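Local atomic coordinates of attachment invasion locus protein (Yersinia pestis, PDB entry 3QRC), a protein that probably promotes the invasion of eukaryotic cells by pathogenic bacteria through an unknown mechanism, as an eight-stranded beta-barrel of the outer membrane. Residues S6-Y11 / N31-Y36; A49-G54 / F69-V74; A94-A99 / S110-S115. All blocks are in the same frame, centred on the assembly; numbering follows the deposited sequence.

Interaction 1 (S6-Y11 / N31-Y36); sequences SISIGY and NLKYRY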
loop_
_atom_site.group_PDB
_atom_site.type_symbol
_atom_site.label_atom_id
_atom_site.label_comp_id
_atom_site.label_asym_id
_atom_site.label_seq_id
_atom_site.Cartn_x
_atom_site.Cartn_y
_atom_site.Cartn_z
ATOM N N SER A 6 15.887 4.039 -6.391
ATOM C CA SER A 6 15.166 4.968 -5.535
ATOM C C SER A 6 14.492 4.171 -4.436
ATOM O O SER A 6 13.854 3.167 -4.706
ATOM C CB SER A 6 14.086 5.713 -6.321
ATOM O OG SER A 6 14.664 6.535 -7.313
ATOM N N ILE A 7 14.636 4.630 -3.203
ATOM C CA ILE A 7 13.980 3.977 -2.075
ATOM C C ILE A 7 13.140 5.009 -1.341
ATOM O O ILE A 7 13.613 6.121 -1.047
ATOM C CB ILE A 7 15.022 3.342 -1.112
ATOM C CG1 ILE A 7 14.322 2.527 -0.017
ATOM C CG2 ILE A 7 15.941 4.406 -0.525
ATOM C CD1 ILE A 7 13.529 1.366 -0.564
ATOM N N SER A 8 11.895 4.650 -1.037
ATOM C CA SER A 8 11.009 5.598 -0.378
ATOM C C SER A 8 10.162 4.922 0.677
ATOM O O SER A 8 9.781 3.759 0.525
ATOM C CB SER A 8 10.105 6.308 -1.395
ATOM O OG SER A 8 9.271 5.391 -2.078
ATOM N N ILE A 9 9.885 5.660 1.747
ATOM C CA ILE A 9 8.952 5.176 2.768
ATOM C C ILE A 9 7.881 6.235 2.973
ATOM O O ILE A 9 8.133 7.440 2.823
ATOM C CB ILE A 9 9.661 4.832 4.084
ATOM C CG1 ILE A 9 8.732 4.016 4.990
ATOM C CG2 ILE A 9 10.150 6.098 4.782
ATOM C CD1 ILE A 9 9.464 3.252 6.076
ATOM N N GLY A 10 6.674 5.789 3.284
ATOM C CA GLY A 10 5.538 6.674 3.198
ATOM C C GLY A 10 4.388 6.246 4.066
ATOM O O GLY A 10 4.359 5.122 4.549
ATOM N N TYR A 11 3.468 7.186 4.266
ATOM C CA TYR A 11 2.256 6.911 5.021
ATOM C C TYR A 11 1.241 6.271 4.073
ATOM O O TYR A 11 1.209 6.564 2.879
ATOM C CB TYR A 11 1.707 8.211 5.600
ATOM C CG TYR A 11 2.683 8.925 6.506
ATOM C CD1 TYR A 11 2.537 8.877 7.886
ATOM C CD2 TYR A 11 3.754 9.646 5.985
ATOM C CE1 TYR A 11 3.423 9.531 8.725
ATOM C CE2 TYR A 11 4.648 10.299 6.820
ATOM C CZ TYR A 11 4.475 10.236 8.186
ATOM O OH TYR A 11 5.354 10.882 9.026
ATOM N N ASN A 31 4.015 2.398 3.525
ATOM C CA ASN A 31 4.320 1.863 2.210
ATOM C C ASN A 31 5.812 2.036 1.971
ATOM O O ASN A 31 6.365 3.095 2.252
ATOM C CB ASN A 31 3.496 2.628 1.165
ATOM C CG ASN A 31 3.903 2.333 -0.275
ATOM O OD1 ASN A 31 4.043 3.255 -1.080
ATOM N ND2 ASN A 31 4.056 1.053 -0.614
ATOM N N LEU A 32 6.463 0.977 1.504
ATOM C CA LEU A 32 7.866 1.031 1.109
ATOM C C LEU A 32 7.932 0.743 -0.381
ATOM O O LEU A 32 7.359 -0.248 -0.859
ATOM C CB LEU A 32 8.664 -0.033 1.858
ATOM C CG LEU A 32 10.120 -0.265 1.454
ATOM C CD1 LEU A 32 10.983 0.863 1.980
ATOM C CD2 LEU A 32 10.613 -1.596 2.010
ATOM N N LYS A 33 8.620 1.604 -1.124
ATOM C CA LYS A 33 8.794 1.349 -2.547
ATOM C C LYS A 33 10.256 1.369 -2.933
ATOM O O LYS A 33 11.020 2.218 -2.469
ATOM C CB LYS A 33 8.015 2.349 -3.416
ATOM C CG LYS A 33 6.486 2.191 -3.336
ATOM C CD LYS A 33 5.827 2.530 -4.686
ATOM C CE LYS A 33 4.305 2.499 -4.589
ATOM N NZ LYS A 33 3.799 3.616 -3.727
ATOM N N TYR A 34 10.626 0.422 -3.788
ATOM C CA TYR A 34 11.984 0.352 -4.325
ATOM C C TYR A 34 11.894 0.364 -5.853
ATOM O O TYR A 34 11.116 -0.383 -6.432
ATOM C CB TYR A 34 12.703 -0.914 -3.864
ATOM C CG TYR A 34 13.996 -1.088 -4.621
ATOM C CD1 TYR A 34 15.099 -0.320 -4.309
ATOM C CD2 TYR A 34 14.089 -1.967 -5.696
ATOM C CE1 TYR A 34 16.282 -0.446 -5.023
ATOM C CE2 TYR A 34 15.271 -2.101 -6.417
ATOM C CZ TYR A 34 16.359 -1.336 -6.078
ATOM O OH TYR A 34 17.539 -1.456 -6.788
ATOM N N ARG A 35 12.691 1.217 -6.490
ATOM C CA ARG A 35 12.652 1.379 -7.937
ATOM C C ARG A 35 14.050 1.255 -8.489
ATOM O O ARG A 35 15.011 1.759 -7.896
ATOM C CB ARG A 35 12.089 2.753 -8.285
ATOM C CG ARG A 35 12.315 3.211 -9.733
ATOM C CD ARG A 35 11.645 4.559 -9.983
ATOM N NE ARG A 35 11.811 5.016 -11.365
ATOM C CZ ARG A 35 11.629 6.268 -11.766
ATOM N NH1 ARG A 35 11.271 7.207 -10.894
ATOM N NH2 ARG A 35 11.797 6.582 -13.045
ATOM N N TYR A 36 14.167 0.570 -9.619
ATOM C CA TYR A 36 15.436 0.486 -10.328
ATOM C C TYR A 36 15.235 0.847 -11.791
ATOM O O TYR A 36 14.405 0.259 -12.478
ATOM C CB TYR A 36 16.055 -0.905 -10.208
ATOM C CG TYR A 36 17.431 -0.986 -10.839
ATOM C CD1 TYR A 36 18.548 -0.506 -10.169
ATOM C CD2 TYR A 36 17.608 -1.518 -12.110
ATOM C CE1 TYR A 36 19.805 -0.560 -10.743
ATOM C CE2 TYR A 36 18.870 -1.582 -12.691
ATOM C CZ TYR A 36 19.962 -1.098 -12.001
ATOM O OH TYR A 36 21.221 -1.151 -12.560
HETATM O O HOH W 1 10.980 4.661 -4.425
#
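Ile7 reaches across to the strand 31-36 with a single methyl group, CD1, which settles between two side chains. CG1 leaves opposite the backbone N, and the turn at chi2 (62°) then swings CD1 over the neighbouring strand. There Ile7 CD1 meets Leu32 CD1 at 3.6 Å, the two branched chains crossing obliquely. On its other flank Ile7 CD1 comes to the edge of the Tyr34 ring, near the ring plane, and lies 4.1 Å from Tyr34 CB. Beneath it is the backbone, with Lys33 O only 3.3 Å from Ile7 CD1. The phenol of Tyr34 points on toward the start of the first strand, where its OH is hydrogen-bonded to Ser5.

Ile7, Ile9, Leu32 and Tyr34 form the outward face of this antiparallel hairpin, whereas Ser6, Ser8, Asn31, Lys33 and Arg35 turn into the barrel. This alternation is the signature of a transmembrane beta-barrel, with an apolar and aromatic exterior and a polar interior.

On the inner face Ser8 OG stands 3.6 Å from Lys33 CB, close against the root of the lysine chain. A water lies 3.0 Å from Ser8 OG and donates to Lys33 O, which already accepts the backbone N-H of Ser8; two bonds thus grip that carbonyl. Lys33 then bends at chi2 and chi4, carrying NZ along its own strand to Asn31 OD1, 2.7 Å away and tilted 19° from the amide carbonyl plane. Asp133 forms a salt bridge with the same ammonium and Ser135 a hydrogen bond. With OD1 taken by Lys33 and ND2 by Ser47 and Phe48 O, the rotation of the Asn31 amide is fixed. Arg35 instead runs extended into the interior to reach Ser87 and Gln123.

Interaction 2 (A49-G54 / F69-V74); sequences AQTRRG and FKYYSV. With GU4 (2,3,4,6-tetra-O-sulfonato-alpha-D-glucopyranose), chain C; C8E ((hydroxyethyloxy)tri(ethyloxy)octane), chain F.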
loop_
_atom_site.group_PDB
_atom_site.type_symbol
_atom_site.label_atom_id
_atom_site.label_comp_id
_atom_site.label_asym_id
_atom_site.label_seq_id
_atom_site.Cartn_x
_atom_site.Cartn_y
_atom_site.Cartn_z
ATOM N N ALA A 49 2.859 -2.617 1.017
ATOM C CA ALA A 49 2.073 -1.690 1.826
ATOM C C ALA A 49 1.339 -2.465 2.895
ATOM O O ALA A 49 1.023 -3.637 2.695
ATOM C CB ALA A 49 1.078 -0.922 0.971
ATOM N N GLN A 50 1.092 -1.808 4.025
ATOM C CA GLN A 50 0.315 -2.414 5.104
ATOM C C GLN A 50 -0.441 -1.348 5.868
ATOM O O GLN A 50 0.115 -0.296 6.199
ATOM C CB GLN A 50 1.233 -3.163 6.065
ATOM C CG GLN A 50 0.522 -3.730 7.278
ATOM C CD GLN A 50 1.485 -4.467 8.195
ATOM O OE1 GLN A 50 1.899 -5.583 7.899
ATOM N NE2 GLN A 50 1.853 -3.835 9.306
ATOM N N THR A 51 -1.711 -1.618 6.150
ATOM C CA THR A 51 -2.498 -0.708 6.975
ATOM C C THR A 51 -3.226 -1.549 8.008
ATOM O O THR A 51 -3.524 -2.723 7.764
ATOM C CB THR A 51 -3.510 0.100 6.133
ATOM O OG1 THR A 51 -4.409 -0.799 5.462
ATOM C CG2 THR A 51 -2.774 0.986 5.092
ATOM N N ARG A 52 -3.495 -0.951 9.161
ATOM C CA ARG A 52 -4.115 -1.663 10.264
ATOM C C ARG A 52 -5.055 -0.768 11.018
ATOM O O ARG A 52 -4.860 0.444 11.086
ATOM C CB ARG A 52 -3.056 -2.111 11.262
ATOM C CG ARG A 52 -2.122 -3.197 10.776
ATOM C CD ARG A 52 -1.200 -3.628 11.912
ATOM N NE ARG A 52 -0.483 -4.856 11.585
ATOM C CZ ARG A 52 0.369 -5.470 12.401
ATOM N NH1 ARG A 52 0.619 -4.966 13.606
ATOM N NH2 ARG A 52 0.976 -6.587 12.007
ATOM N N ARG A 53 -6.049 -1.383 11.643
ATOM C CA ARG A 53 -6.898 -0.668 12.577
ATOM C C ARG A 53 -7.299 -1.648 13.683
ATOM O O ARG A 53 -7.890 -2.688 13.408
ATOM C CB ARG A 53 -8.122 -0.114 11.851
ATOM C CG ARG A 53 -9.131 0.539 12.762
ATOM C CD ARG A 53 -8.468 1.611 13.583
ATOM N NE ARG A 53 -8.043 2.738 12.759
ATOM C CZ ARG A 53 -7.443 3.827 13.231
ATOM N NH1 ARG A 53 -7.183 3.928 14.527
ATOM N NH2 ARG A 53 -7.108 4.819 12.409
ATOM N N GLY A 54 -6.933 -1.333 14.924
ATOM C CA GLY A 54 -7.259 -2.171 16.069
ATOM C C GLY A 54 -8.431 -1.643 16.874
ATOM O O GLY A 54 -8.772 -0.470 16.797
ATOM N N PHE A 69 -7.998 -5.247 12.159
ATOM C CA PHE A 69 -8.154 -5.417 10.745
ATOM C C PHE A 69 -6.787 -5.088 10.193
ATOM O O PHE A 69 -6.147 -4.142 10.657
ATOM C CB PHE A 69 -9.217 -4.431 10.279
ATOM C CG PHE A 69 -10.543 -4.643 10.954
ATOM C CD1 PHE A 69 -11.475 -5.518 10.415
ATOM C CD2 PHE A 69 -10.840 -4.003 12.152
ATOM C CE1 PHE A 69 -12.689 -5.742 11.046
ATOM C CE2 PHE A 69 -12.064 -4.216 12.791
ATOM C CZ PHE A 69 -12.989 -5.083 12.237
ATOM N N LYS A 70 -6.312 -5.911 9.267
ATOM C CA LYS A 70 -5.024 -5.682 8.626
ATOM C C LYS A 70 -5.123 -5.951 7.137
ATOM O O LYS A 70 -5.722 -6.944 6.721
ATOM C CB LYS A 70 -3.970 -6.624 9.208
ATOM C CG LYS A 70 -2.598 -6.473 8.529
ATOM C CD LYS A 70 -1.519 -7.346 9.184
ATOM C CE LYS A 70 -1.678 -8.819 8.803
ATOM N NZ LYS A 70 -0.505 -9.634 9.235
ATOM N N TYR A 71 -4.519 -5.078 6.339
ATOM C CA TYR A 71 -4.406 -5.310 4.903
ATOM C C TYR A 71 -2.939 -5.160 4.556
ATOM O O TYR A 71 -2.290 -4.230 5.016
ATOM C CB TYR A 71 -5.196 -4.238 4.161
ATOM C CG TYR A 71 -4.962 -4.207 2.675
ATOM C CD1 TYR A 71 -5.607 -5.107 1.821
ATOM C CD2 TYR A 71 -4.105 -3.262 2.110
ATOM C CE1 TYR A 71 -5.389 -5.063 0.442
ATOM C CE2 TYR A 71 -3.883 -3.221 0.746
ATOM C CZ TYR A 71 -4.532 -4.108 -0.083
ATOM O OH TYR A 71 -4.302 -4.031 -1.446
ATOM N N TYR A 72 -2.398 -6.060 3.752
ATOM C CA TYR A 72 -1.081 -5.752 3.180
ATOM C C TYR A 72 -1.027 -6.217 1.746
ATOM O O TYR A 72 -1.812 -7.067 1.338
ATOM C CB TYR A 72 0.057 -6.350 4.007
ATOM C CG TYR A 72 0.048 -7.856 4.085
ATOM C CD1 TYR A 72 -0.633 -8.507 5.112
ATOM C CD2 TYR A 72 0.708 -8.632 3.133
ATOM C CE1 TYR A 72 -0.650 -9.892 5.186
ATOM C CE2 TYR A 72 0.697 -10.014 3.202
ATOM C CZ TYR A 72 0.016 -10.638 4.229
ATOM O OH TYR A 72 -0.004 -12.018 4.310
ATOM N N SER A 73 -0.102 -5.654 0.974
ATOM C CA SER A 73 -0.005 -5.997 -0.427
ATOM C C SER A 73 1.454 -6.005 -0.839
ATOM O O SER A 73 2.292 -5.300 -0.252
ATOM C CB SER A 73 -0.754 -4.974 -1.281
ATOM O OG SER A 73 -0.139 -3.705 -1.168
ATOM N N VAL A 74 1.725 -6.817 -1.849
ATOM C CA VAL A 74 2.994 -6.798 -2.566
ATOM C C VAL A 74 2.683 -6.663 -4.052
ATOM O O VAL A 74 1.986 -7.515 -4.641
ATOM C CB VAL A 74 3.793 -8.092 -2.311
ATOM C CG1 VAL A 74 5.120 -8.039 -3.066
ATOM C CG2 VAL A 74 4.008 -8.297 -0.829
HETATM C C1 GU4 C . -0.307 -15.554 9.868
HETATM O O5 GU4 C . 0.305 -16.446 9.717
HETATM C C5 GU4 C . -0.590 -17.766 9.619
HETATM C C6 GU4 C . 0.278 -19.059 9.660
HETATM O O6 GU4 C . 0.806 -19.378 8.410
HETATM S S6 GU4 C . 2.135 -20.337 8.133
HETATM O O22 GU4 C . 2.945 -20.044 9.225
HETATM O O23 GU4 C . 2.878 -19.994 6.762
HETATM O O21 GU4 C . 1.681 -21.843 8.448
HETATM C C4 GU4 C . -1.693 -17.770 8.444
HETATM O O4 GU4 C . -2.503 -18.850 8.759
HETATM S S4 GU4 C . -2.730 -20.114 7.789
HETATM O O25 GU4 C . -1.450 -21.003 7.898
HETATM O O26 GU4 C . -2.883 -19.534 6.359
HETATM O O24 GU4 C . -3.942 -20.989 8.205
HETATM C C3 GU4 C . -2.221 -16.827 8.336
HETATM O O3 GU4 C . -2.996 -16.661 7.239
HETATM S S3 GU4 C . -4.501 -16.112 7.322
HETATM O O28 GU4 C . -4.406 -14.588 7.477
HETATM O O29 GU4 C . -5.142 -16.292 5.984
HETATM O O27 GU4 C . -5.296 -16.664 8.517
HETATM C C2 GU4 C . -1.243 -15.449 8.523
HETATM O O2 GU4 C . -1.974 -14.283 8.613
HETATM S S2 GU4 C . -1.470 -12.948 7.838
HETATM O O11 GU4 C . -0.157 -12.473 8.470
HETATM O O12 GU4 C . -2.490 -11.824 8.088
HETATM O O10 GU4 C . -1.364 -13.306 6.377
HETATM C C1 C8E F . -7.940 -3.608 6.798
HETATM C C2 C8E F . -8.671 -4.452 5.767
HETATM C C3 C8E F . -9.618 -5.450 6.423
HETATM C C4 C8E F . -10.202 -6.382 5.373
HETATM C C5 C8E F . -10.813 -7.664 5.942
HETATM C C6 C8E F . -11.320 -8.515 4.780
HETATM C C7 C8E F . -11.751 -9.932 5.140
HETATM C C8 C8E F . -11.799 -10.735 3.846
HETATM O O9 C8E F . -13.082 -11.237 3.531
HETATM C C10 C8E F . -13.986 -11.177 4.603
HETATM C C11 C8E F . -15.406 -11.003 4.074
HETATM O O12 C8E F . -16.317 -11.006 5.153
HETATM C C13 C8E F . -15.711 -10.624 6.374
HETATM C C14 C8E F . -16.413 -9.399 6.950
HETATM O O15 C8E F . -15.504 -8.684 7.765
HETATM C C16 C8E F . -15.754 -7.290 7.791
HETATM C C17 C8E F . -14.569 -6.520 7.202
HETATM O O18 C8E F . -15.036 -5.395 6.481
HETATM C C19 C8E F . -15.473 -4.336 7.306
HETATM C C20 C8E F . -16.082 -3.225 6.456
HETATM O O21 C8E F . -17.210 -2.681 7.116
HETATM O O HOH W 2 2.019 -8.245 8.170
#
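Lys70 and Arg52 start in different directions and finish alongside each other. CG of Lys70 is placed opposite the backbone N and the chain runs straight until CD, where a turn about chi3 (75°) swings the ammonium out of line; CG of Arg52 lies beside its own N (chi1 -69°), and its chain stays extended to NE. The result is two cationic side chains pointing the same way, with Lys70 CD at the edge of the guanidinium, 3.6 Å from Arg52 NE. Tyr72 uses a third setting: chi1 of 62° sends the ring away from the partner strand; Tyr72 CB itself, placed by the backbone, lies 3.2 Å from Ala49 O.

These torsions bring Lys70 NZ and Tyr72 OH to one sulfate of the sulfated glucose. Lys70 NZ donates to O11 at 3.0 Å and more weakly to O12, while Tyr72 OH donates to O10 at 2.8 Å; all three terminal oxygens are therefore engaged. Gln50, extended from the other strand, crosses Lys70 at a slant and joins it through a water that donates a hydrogen bond to Gln50 OE1 (2.7 Å) and accepts one from Lys70 NZ (3.1 Å). A second anion, the sulfated fructose, forms a salt bridge with Lys70; the two anions probably offset the positive charge of Lys70 and of the nearby Arg52.

On the inner side of the sheet Thr51 and Tyr71 lie side by side, Thr51 OG1 3.8 Å from Tyr71 CB. Beyond them, Thr51 OG1 is hydrogen-bonded to Ser14, and the hydroxyls of Tyr71 and Ser73 to Glu137. The outward face is characteristic of a polyanion site: basic and hydroxyl side chains on neighbouring strands of a beta-barrel hairpin, spaced to receive sulfate groups, consistent with binding of heparin-like sugars.

Interaction 3 (A94-A99 / S110-S115); sequences AGHGKA and SRSKTS. With GU4 (2,3,4,6-tetra-O-sulfonato-alpha-D-glucopyranose), chain C; C8E ((hydroxyethyloxy)tri(ethyloxy)octane), chain F.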
loop_
_atom_site.group_PDB
_atom_site.type_symbol
_atom_site.label_atom_id
_atom_site.label_comp_id
_atom_site.label_asym_id
_atom_site.label_seq_id
_atom_site.Cartn_x
_atom_site.Cartn_y
_atom_site.Cartn_z
ATOM N N ALA A 94 -0.644 -8.776 -5.291
ATOM C CA ALA A 94 -1.591 -9.471 -4.424
ATOM C C ALA A 94 -1.833 -8.647 -3.181
ATOM O O ALA A 94 -0.895 -8.053 -2.630
ATOM C CB ALA A 94 -1.049 -10.833 -4.033
ATOM N N GLY A 95 -3.095 -8.628 -2.751
ATOM C CA GLY A 95 -3.476 -8.012 -1.495
ATOM C C GLY A 95 -4.052 -9.098 -0.608
ATOM O O GLY A 95 -4.667 -10.043 -1.101
ATOM N N HIS A 96 -3.839 -8.962 0.691
ATOM C CA HIS A 96 -4.362 -9.890 1.683
ATOM C C HIS A 96 -5.051 -9.084 2.775
ATOM O O HIS A 96 -4.449 -8.179 3.366
ATOM C CB HIS A 96 -3.231 -10.708 2.300
ATOM C CG HIS A 96 -3.687 -11.687 3.337
ATOM N ND1 HIS A 96 -4.209 -12.923 3.011
ATOM C CD2 HIS A 96 -3.714 -11.611 4.686
ATOM C CE1 HIS A 96 -4.513 -13.573 4.118
ATOM N NE2 HIS A 96 -4.229 -12.797 5.153
ATOM N N GLY A 97 -6.316 -9.409 3.033
ATOM C CA GLY A 97 -7.071 -8.747 4.089
ATOM C C GLY A 97 -7.445 -9.749 5.177
ATOM O O GLY A 97 -7.707 -10.931 4.897
ATOM N N LYS A 98 -7.449 -9.270 6.414
ATOM C CA LYS A 98 -7.630 -10.113 7.587
ATOM C C LYS A 98 -8.378 -9.337 8.644
ATOM O O LYS A 98 -8.073 -8.164 8.913
ATOM C CB LYS A 98 -6.251 -10.531 8.121
ATOM C CG LYS A 98 -6.243 -11.272 9.465
ATOM C CD LYS A 98 -6.365 -12.770 9.273
ATOM C CE LYS A 98 -5.848 -13.556 10.483
ATOM N NZ LYS A 98 -4.370 -13.731 10.430
ATOM N N ALA A 99 -9.374 -9.974 9.250
ATOM C CA ALA A 99 -10.056 -9.399 10.390
ATOM C C ALA A 99 -9.999 -10.449 11.485
ATOM O O ALA A 99 -10.425 -11.587 11.269
ATOM C CB ALA A 99 -11.497 -9.079 10.048
ATOM N N SER A 110 -10.677 -15.605 12.934
ATOM C CA SER A 110 -10.408 -14.595 11.936
ATOM C C SER A 110 -11.090 -14.913 10.606
ATOM O O SER A 110 -11.452 -16.053 10.327
ATOM C CB SER A 110 -8.890 -14.446 11.745
ATOM O OG SER A 110 -8.266 -15.691 11.471
ATOM N N ARG A 111 -11.282 -13.884 9.793
ATOM C CA ARG A 111 -11.647 -14.079 8.398
ATOM C C ARG A 111 -10.607 -13.398 7.509
ATOM O O ARG A 111 -10.148 -12.314 7.826
ATOM C CB ARG A 111 -13.024 -13.509 8.110
ATOM C CG ARG A 111 -13.489 -13.854 6.718
ATOM C CD ARG A 111 -14.998 -13.929 6.596
ATOM N NE ARG A 111 -15.383 -13.915 5.190
ATOM C CZ ARG A 111 -15.469 -14.996 4.428
ATOM N NH1 ARG A 111 -15.211 -16.195 4.940
ATOM N NH2 ARG A 111 -15.822 -14.876 3.157
ATOM N N SER A 112 -10.239 -14.030 6.405
ATOM C CA SER A 112 -9.164 -13.488 5.567
ATOM C C SER A 112 -9.387 -13.838 4.116
ATOM O O SER A 112 -10.135 -14.764 3.804
ATOM C CB SER A 112 -7.813 -14.066 6.003
ATOM O OG SER A 112 -7.751 -15.449 5.717
ATOM N N LYS A 113 -8.713 -13.117 3.224
ATOM C CA LYS A 113 -8.853 -13.375 1.808
ATOM C C LYS A 113 -7.640 -12.792 1.117
ATOM O O LYS A 113 -7.163 -11.720 1.496
ATOM C CB LYS A 113 -10.128 -12.709 1.272
ATOM C CG LYS A 113 -10.291 -12.765 -0.247
ATOM C CD LYS A 113 -10.635 -14.186 -0.725
ATOM C CE LYS A 113 -10.802 -14.212 -2.244
ATOM N NZ LYS A 113 -11.215 -15.574 -2.706
ATOM N N THR A 114 -7.144 -13.503 0.120
ATOM C CA THR A 114 -6.107 -12.979 -0.756
ATOM C C THR A 114 -6.677 -12.808 -2.152
ATOM O O THR A 114 -7.332 -13.710 -2.663
ATOM C CB THR A 114 -4.931 -13.951 -0.842
ATOM O OG1 THR A 114 -4.366 -14.140 0.462
ATOM C CG2 THR A 114 -3.866 -13.413 -1.794
ATOM N N SER A 115 -6.428 -11.663 -2.785
ATOM C CA SER A 115 -6.927 -11.453 -4.136
ATOM C C SER A 115 -5.931 -10.588 -4.878
ATOM O O SER A 115 -4.900 -10.246 -4.315
ATOM C CB SER A 115 -8.319 -10.817 -4.094
ATOM O OG SER A 115 -8.893 -10.750 -5.389
HETATM C C1 GU4 C . -0.307 -15.554 9.868
HETATM O O5 GU4 C . 0.305 -16.446 9.717
HETATM C C5 GU4 C . -0.590 -17.766 9.619
HETATM C C6 GU4 C . 0.278 -19.059 9.660
HETATM O O6 GU4 C . 0.806 -19.378 8.410
HETATM S S6 GU4 C . 2.135 -20.337 8.133
HETATM O O22 GU4 C . 2.945 -20.044 9.225
HETATM O O23 GU4 C . 2.878 -19.994 6.762
HETATM O O21 GU4 C . 1.681 -21.843 8.448
HETATM C C4 GU4 C . -1.693 -17.770 8.444
HETATM O O4 GU4 C . -2.503 -18.850 8.759
HETATM S S4 GU4 C . -2.730 -20.114 7.789
HETATM O O25 GU4 C . -1.450 -21.003 7.898
HETATM O O26 GU4 C . -2.883 -19.534 6.359
HETATM O O24 GU4 C . -3.942 -20.989 8.205
HETATM C C3 GU4 C . -2.221 -16.827 8.336
HETATM O O3 GU4 C . -2.996 -16.661 7.239
HETATM S S3 GU4 C . -4.501 -16.112 7.322
HETATM O O28 GU4 C . -4.406 -14.588 7.477
HETATM O O29 GU4 C . -5.142 -16.292 5.984
HETATM O O27 GU4 C . -5.296 -16.664 8.517
HETATM C C2 GU4 C . -1.243 -15.449 8.523
HETATM O O2 GU4 C . -1.974 -14.283 8.613
HETATM S S2 GU4 C . -1.470 -12.948 7.838
HETATM O O11 GU4 C . -0.157 -12.473 8.470
HETATM O O12 GU4 C . -2.490 -11.824 8.088
HETATM O O10 GU4 C . -1.364 -13.306 6.377
HETATM C C1 C8E F . -7.940 -3.608 6.798
HETATM C C2 C8E F . -8.671 -4.452 5.767
HETATM C C3 C8E F . -9.618 -5.450 6.423
HETATM C C4 C8E F . -10.202 -6.382 5.373
HETATM C C5 C8E F . -10.813 -7.664 5.942
HETATM C C6 C8E F . -11.320 -8.515 4.780
HETATM C C7 C8E F . -11.751 -9.932 5.140
HETATM C C8 C8E F . -11.799 -10.735 3.846
HETATM O O9 C8E F . -13.082 -11.237 3.531
HETATM C C10 C8E F . -13.986 -11.177 4.603
HETATM C C11 C8E F . -15.406 -11.003 4.074
HETATM O O12 C8E F . -16.317 -11.006 5.153
HETATM C C13 C8E F . -15.711 -10.624 6.374
HETATM C C14 C8E F . -16.413 -9.399 6.950
HETATM O O15 C8E F . -15.504 -8.684 7.765
HETATM C C16 C8E F . -15.754 -7.290 7.791
HETATM C C17 C8E F . -14.569 -6.520 7.202
HETATM O O18 C8E F . -15.036 -5.395 6.481
HETATM C C19 C8E F . -15.473 -4.336 7.306
HETATM C C20 C8E F . -16.082 -3.225 6.456
HETATM O O21 C8E F . -17.210 -2.681 7.116
#
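His96 is held at both ring nitrogens, one by protein and one by ligand. Its ND1 shares a hydrogen bond of 2.8 Å with Thr114 OG1, nearly straight at 170°, while NE2 donates to sulfate oxygen O28 of the sulfated glucose at 2.9 Å. Both partners lie in the ring plane, at its edge, so the pair of bonds fixes the imidazole's rotation; the sulfates would probably favour its cationic form.

The same O28 also accepts Lys98 NZ at 3.1 Å. Bends at chi2 (89°) and chi4 curl the lysine chain over the hairpin, tightly enough that Lys98 CE comes within 3.4 Å of Ser110 CB. Its ammonium makes a salt bridge to the sulfated fructose as well. Ser112 OG completes the grip from the second strand, donating to O29 of the same sulfate at 2.8 Å.

The other face of the hairpin meets a detergent molecule: its alkyl chain passes over Gly97, and Arg111 NE donates to ether oxygen O12 at 3.1 Å. Asp142 pairs with the arginine's NH2.

In the barrel, strand 86-103 lies between 65-81, with backbone bonds from His96 to Tyr72 and from Lys98 to Lys70, and 108-124, whose Lys113 and Ser115 touch Leu141 of strand 130-141 on the far side.

All three contacts are hairpin pairings of one closed sheet, taken in series along the chain. Interactions 1 and 2 have centres about 17 Å apart and touch through Asn31 ND2 and Ala49 CB, 3.9 Å, on adjacent strands. Interactions 2 and 3, about 9 Å apart between centres, are joined by backbone: Tyr72 O lies 2.8 Å from His96 N, and the two rings meet with their planes at about 40°. Together they form one sulfated-sugar site, interaction 2 holding one sulfate of the glucose unit and interaction 3 chiefly another. Interaction 1, about 23 Å from interaction 3 between centres, lies on the opposite side of the chain's centre.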